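Local coordinates for methyltransferase type 12 (Clostridium thermocellum, PDB 3JWG), which probably methylates the 2'-hydroxyl of the 3'-terminal nucleotide of small RNAs, using S-adenosyl-L-methionine and magnesium, through its C-terminal methyltransferase domain, at residues E170-A175 / V186-I191. Residues are numbered along the deposited sequence; the frame is centred on the assembly and turned at random.
Unlike the reference sequence in segment 170-175: Gln172 (reference Glu).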
ATOM      1  N   GLU A 170       2.005  12.263  13.267  1.00 17.70           N
ATOM      2  CA  GLU A 170       2.357  10.898  13.633  1.00 16.55           C
ATOM      3  C   GLU A 170       2.878  10.138  12.427  1.00 15.21           C
ATOM      4  O   GLU A 170       3.871   9.432  12.522  1.00 15.86           O
ATOM      5  CB  GLU A 170       1.147  10.172  14.215  1.00 17.30           C
ATOM      6  CG  GLU A 170       0.677  10.773  15.527  1.00 19.36           C
ATOM      7  CD  GLU A 170      -0.496  10.037  16.115  1.00 18.78           C
ATOM      8  OE1 GLU A 170      -1.388   9.626  15.341  1.00 20.03           O
ATOM      9  OE2 GLU A 170      -0.532   9.883  17.356  1.00 22.09           O
ATOM     10  N   PHE A 171       2.210  10.288  11.288  1.00 13.68           N
ATOM     11  CA  PHE A 171       2.651   9.588  10.090  1.00 13.36           C
ATOM     12  C   PHE A 171       4.002  10.095   9.592  1.00 14.63           C
ATOM     13  O   PHE A 171       4.888   9.311   9.262  1.00 13.60           O
ATOM     14  CB  PHE A 171       1.630   9.734   8.962  1.00 12.54           C
ATOM     15  CG  PHE A 171       2.032   9.029   7.684  1.00 12.12           C
ATOM     16  CD1 PHE A 171       2.137   7.644   7.644  1.00 13.72           C
ATOM     17  CD2 PHE A 171       2.296   9.749   6.522  1.00 13.14           C
ATOM     18  CE1 PHE A 171       2.500   6.979   6.459  1.00 13.82           C
ATOM     19  CE2 PHE A 171       2.658   9.098   5.333  1.00 14.90           C
ATOM     20  CZ  PHE A 171       2.760   7.708   5.303  1.00 13.26           C
ATOM     21  N   GLN A 172       4.158  11.411   9.524  1.00 16.53           N
ATOM     22  CA  GLN A 172       5.409  11.972   9.033  1.00 18.97           C
ATOM     23  C   GLN A 172       6.577  11.670   9.956  1.00 20.67           C
ATOM     24  O   GLN A 172       7.680  11.385   9.488  1.00 19.52           O
ATOM     25  CB  GLN A 172       5.244  13.473   8.805  1.00 22.33           C
ATOM     26  CG  GLN A 172       4.405  13.767   7.575  1.00 26.55           C
ATOM     27  CD  GLN A 172       3.994  15.216   7.470  1.00 29.93           C
ATOM     28  OE1 GLN A 172       4.703  16.107   7.935  1.00 34.08           O
ATOM     29  NE2 GLN A 172       2.848  15.462   6.847  1.00 31.75           N
ATOM     30  N   THR A 173       6.335  11.706  11.263  1.00 19.79           N
ATOM     31  CA  THR A 173       7.383  11.401  12.231  1.00 23.27           C
ATOM     32  C   THR A 173       7.814   9.946  12.036  1.00 21.81           C
ATOM     33  O   THR A 173       9.008   9.629  12.016  1.00 20.87           O
ATOM     34  CB  THR A 173       6.875  11.586  13.677  1.00 23.34           C
ATOM     35  OG1 THR A 173       6.483  12.951  13.869  1.00 25.37           O
ATOM     36  CG2 THR A 173       7.969  11.226  14.680  1.00 26.13           C
ATOM     37  N   TRP A 174       6.827   9.068  11.893  1.00 20.56           N
ATOM     38  CA  TRP A 174       7.078   7.648  11.678  1.00 17.79           C
ATOM     39  C   TRP A 174       7.843   7.430  10.375  1.00 16.73           C
ATOM     40  O   TRP A 174       8.839   6.710  10.340  1.00 18.25           O
ATOM     41  CB  TRP A 174       5.756   6.880  11.604  1.00 17.55           C
ATOM     42  CG  TRP A 174       5.929   5.462  11.158  1.00 17.09           C
ATOM     43  CD1 TRP A 174       6.332   4.401  11.922  1.00 18.30           C
ATOM     44  CD2 TRP A 174       5.742   4.954   9.830  1.00 18.41           C
ATOM     45  NE1 TRP A 174       6.404   3.264  11.154  1.00 18.95           N
ATOM     46  CE2 TRP A 174       6.048   3.574   9.866  1.00 19.18           C
ATOM     47  CE3 TRP A 174       5.344   5.530   8.612  1.00 18.07           C
ATOM     48  CZ2 TRP A 174       5.972   2.756   8.728  1.00 17.30           C
ATOM     49  CZ3 TRP A 174       5.267   4.714   7.477  1.00 17.98           C
ATOM     50  CH2 TRP A 174       5.579   3.345   7.547  1.00 18.33           C
ATOM     51  N   ALA A 175       7.364   8.048   9.303  1.00 15.54           N
ATOM     52  CA  ALA A 175       7.998   7.905   7.996  1.00 16.80           C
ATOM     53  C   ALA A 175       9.454   8.371   7.991  1.00 18.43           C
ATOM     54  O   ALA A 175      10.331   7.673   7.483  1.00 17.12           O
ATOM     55  CB  ALA A 175       7.212   8.666   6.949  1.00 15.55           C
ATOM     56  N   VAL A 186      12.309  10.113   1.968  1.00 21.03           N
ATOM     57  CA  VAL A 186      10.857  10.078   1.840  1.00 20.69           C
ATOM     58  C   VAL A 186      10.249  11.453   1.595  1.00 20.24           C
ATOM     59  O   VAL A 186      10.779  12.470   2.050  1.00 20.23           O
ATOM     60  CB  VAL A 186      10.211   9.416   3.108  1.00 20.06           C
ATOM     61  CG1 VAL A 186      10.473  10.262   4.338  1.00 20.11           C
ATOM     62  CG2 VAL A 186       8.715   9.212   2.897  1.00 18.47           C
ATOM     63  N   ARG A 187       9.155  11.478   0.839  1.00 19.31           N
ATOM     64  CA  ARG A 187       8.446  12.717   0.537  1.00 20.94           C
ATOM     65  C   ARG A 187       6.972  12.437   0.788  1.00 20.40           C
ATOM     66  O   ARG A 187       6.535  11.281   0.725  1.00 18.17           O
ATOM     67  CB  ARG A 187       8.683  13.157  -0.919  1.00 21.76           C
ATOM     68  CG  ARG A 187       7.996  12.316  -1.984  1.00 23.68           C
ATOM     69  CD  ARG A 187       8.476  12.734  -3.377  1.00 27.36           C
ATOM     70  NE  ARG A 187       7.775  12.044  -4.460  1.00 25.28           N
ATOM     71  CZ  ARG A 187       6.574  12.381  -4.918  1.00 28.16           C
ATOM     72  NH1 ARG A 187       5.923  13.410  -4.391  1.00 31.28           N
ATOM     73  NH2 ARG A 187       6.020  11.691  -5.914  1.00 28.64           N
ATOM     74  N   PHE A 188       6.210  13.486   1.086  1.00 19.37           N
ATOM     75  CA  PHE A 188       4.793  13.324   1.388  1.00 20.88           C
ATOM     76  C   PHE A 188       3.857  13.960   0.393  1.00 24.03           C
ATOM     77  O   PHE A 188       4.171  14.985  -0.221  1.00 24.09           O
ATOM     78  CB  PHE A 188       4.503  13.878   2.787  1.00 20.37           C
ATOM     79  CG  PHE A 188       5.340  13.250   3.856  1.00 20.31           C
ATOM     80  CD1 PHE A 188       5.085  11.950   4.281  1.00 19.14           C
ATOM     81  CD2 PHE A 188       6.430  13.929   4.391  1.00 19.79           C
ATOM     82  CE1 PHE A 188       5.905  11.337   5.216  1.00 19.54           C
ATOM     83  CE2 PHE A 188       7.260  13.319   5.329  1.00 22.18           C
ATOM     84  CZ  PHE A 188       6.996  12.020   5.742  1.00 19.56           C
ATOM     85  N   LEU A 189       2.699  13.329   0.240  1.00 24.82           N
ATOM     86  CA  LEU A 189       1.667  13.799  -0.661  1.00 29.08           C
ATOM     87  C   LEU A 189       0.345  13.890   0.092  1.00 32.57           C
ATOM     88  O   LEU A 189       0.138  13.218   1.111  1.00 32.20           O
ATOM     89  CB  LEU A 189       1.509  12.843  -1.849  1.00 29.36           C
ATOM     90  CG  LEU A 189       2.670  12.713  -2.840  1.00 30.55           C
ATOM     91  CD1 LEU A 189       3.867  12.078  -2.161  1.00 33.30           C
ATOM     92  CD2 LEU A 189       2.234  11.875  -4.025  1.00 33.02           C
ATOM     93  N   GLN A 190      -0.543  14.732  -0.416  1.00 35.67           N
ATOM     94  CA  GLN A 190      -1.860  14.918   0.167  1.00 39.40           C
ATOM     95  C   GLN A 190      -2.863  14.445  -0.876  1.00 39.73           C
ATOM     96  O   GLN A 190      -3.060  15.100  -1.901  1.00 40.68           O
ATOM     97  CB  GLN A 190      -2.089  16.398   0.489  1.00 41.60           C
ATOM     98  CG  GLN A 190      -1.181  16.940   1.584  1.00 44.64           C
ATOM     99  CD  GLN A 190      -1.279  18.452   1.733  1.00 47.83           C
ATOM    100  OE1 GLN A 190      -0.782  19.209   0.890  1.00 48.84           O
ATOM    101  NE2 GLN A 190      -1.928  18.901   2.805  1.00 45.75           N
ATOM    102  N   ILE A 191      -3.473  13.291  -0.632  1.00 40.86           N
ATOM    103  CA  ILE A 191      -4.451  12.744  -1.565  1.00 42.93           C
ATOM    104  C   ILE A 191      -5.843  13.225  -1.196  1.00 43.88           C
ATOM    105  O   ILE A 191      -6.250  13.154  -0.032  1.00 42.94           O
ATOM    106  CB  ILE A 191      -4.431  11.192  -1.575  1.00 42.99           C
ATOM    107  CG1 ILE A 191      -3.192  10.686  -2.318  1.00 43.05           C
ATOM    108  CG2 ILE A 191      -5.681  10.654  -2.268  1.00 43.42           C
ATOM    109  CD1 ILE A 191      -1.882  11.198  -1.771  1.00 42.33           C
TER
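Apolar helix-on-sheet packing joins Phe171, Gln172 and Ala175 of helix 168-182 to Val186 and Phe188 of strand 184-191, the outermost strand at one side of the mixed, Rossmann-like methyltransferase sheet. Helix and strand follow one another in the chain; their short segments run nearly antiparallel, with axes 9.8 Å apart at closest approach. Phe188 extends from the strand against the helix and meets three residues there. Over one face of its ring lies CG of Gln172 (Glu in the reference sequence), 3.5 Å from the ring centroid and almost on the ring normal, a CH-pi contact. With CG anti to the carbonyl carbon (chi1 -73°) and the chain extended beyond it, Gln172 runs across the ring, its amide plane tilted 26° from the aromatic one. At the ring edge, Ala175 CB lies in plane, 3.4 Å from Phe188 CE1. Phe171 CE2 approaches the same edge region, 3.9 Å from Phe188 CD1, the two ring planes inclined at 70°. Val186 CG2 adds a looser touch on Ala175 CB at 4.4 Å. Farther in from this outermost strand, Ala175 and Val186 both touch Phe207 of the neighbouring strand 202-209, and Phe171 packs on Val138 and Thr140 of strand 135-141 beyond it. Cohesion between the two segments is therefore mainly dispersive, without hydrogen bonds, a side-chain methylene covering an aromatic face and the buried Ala175 methyl set against the edge of the same ring.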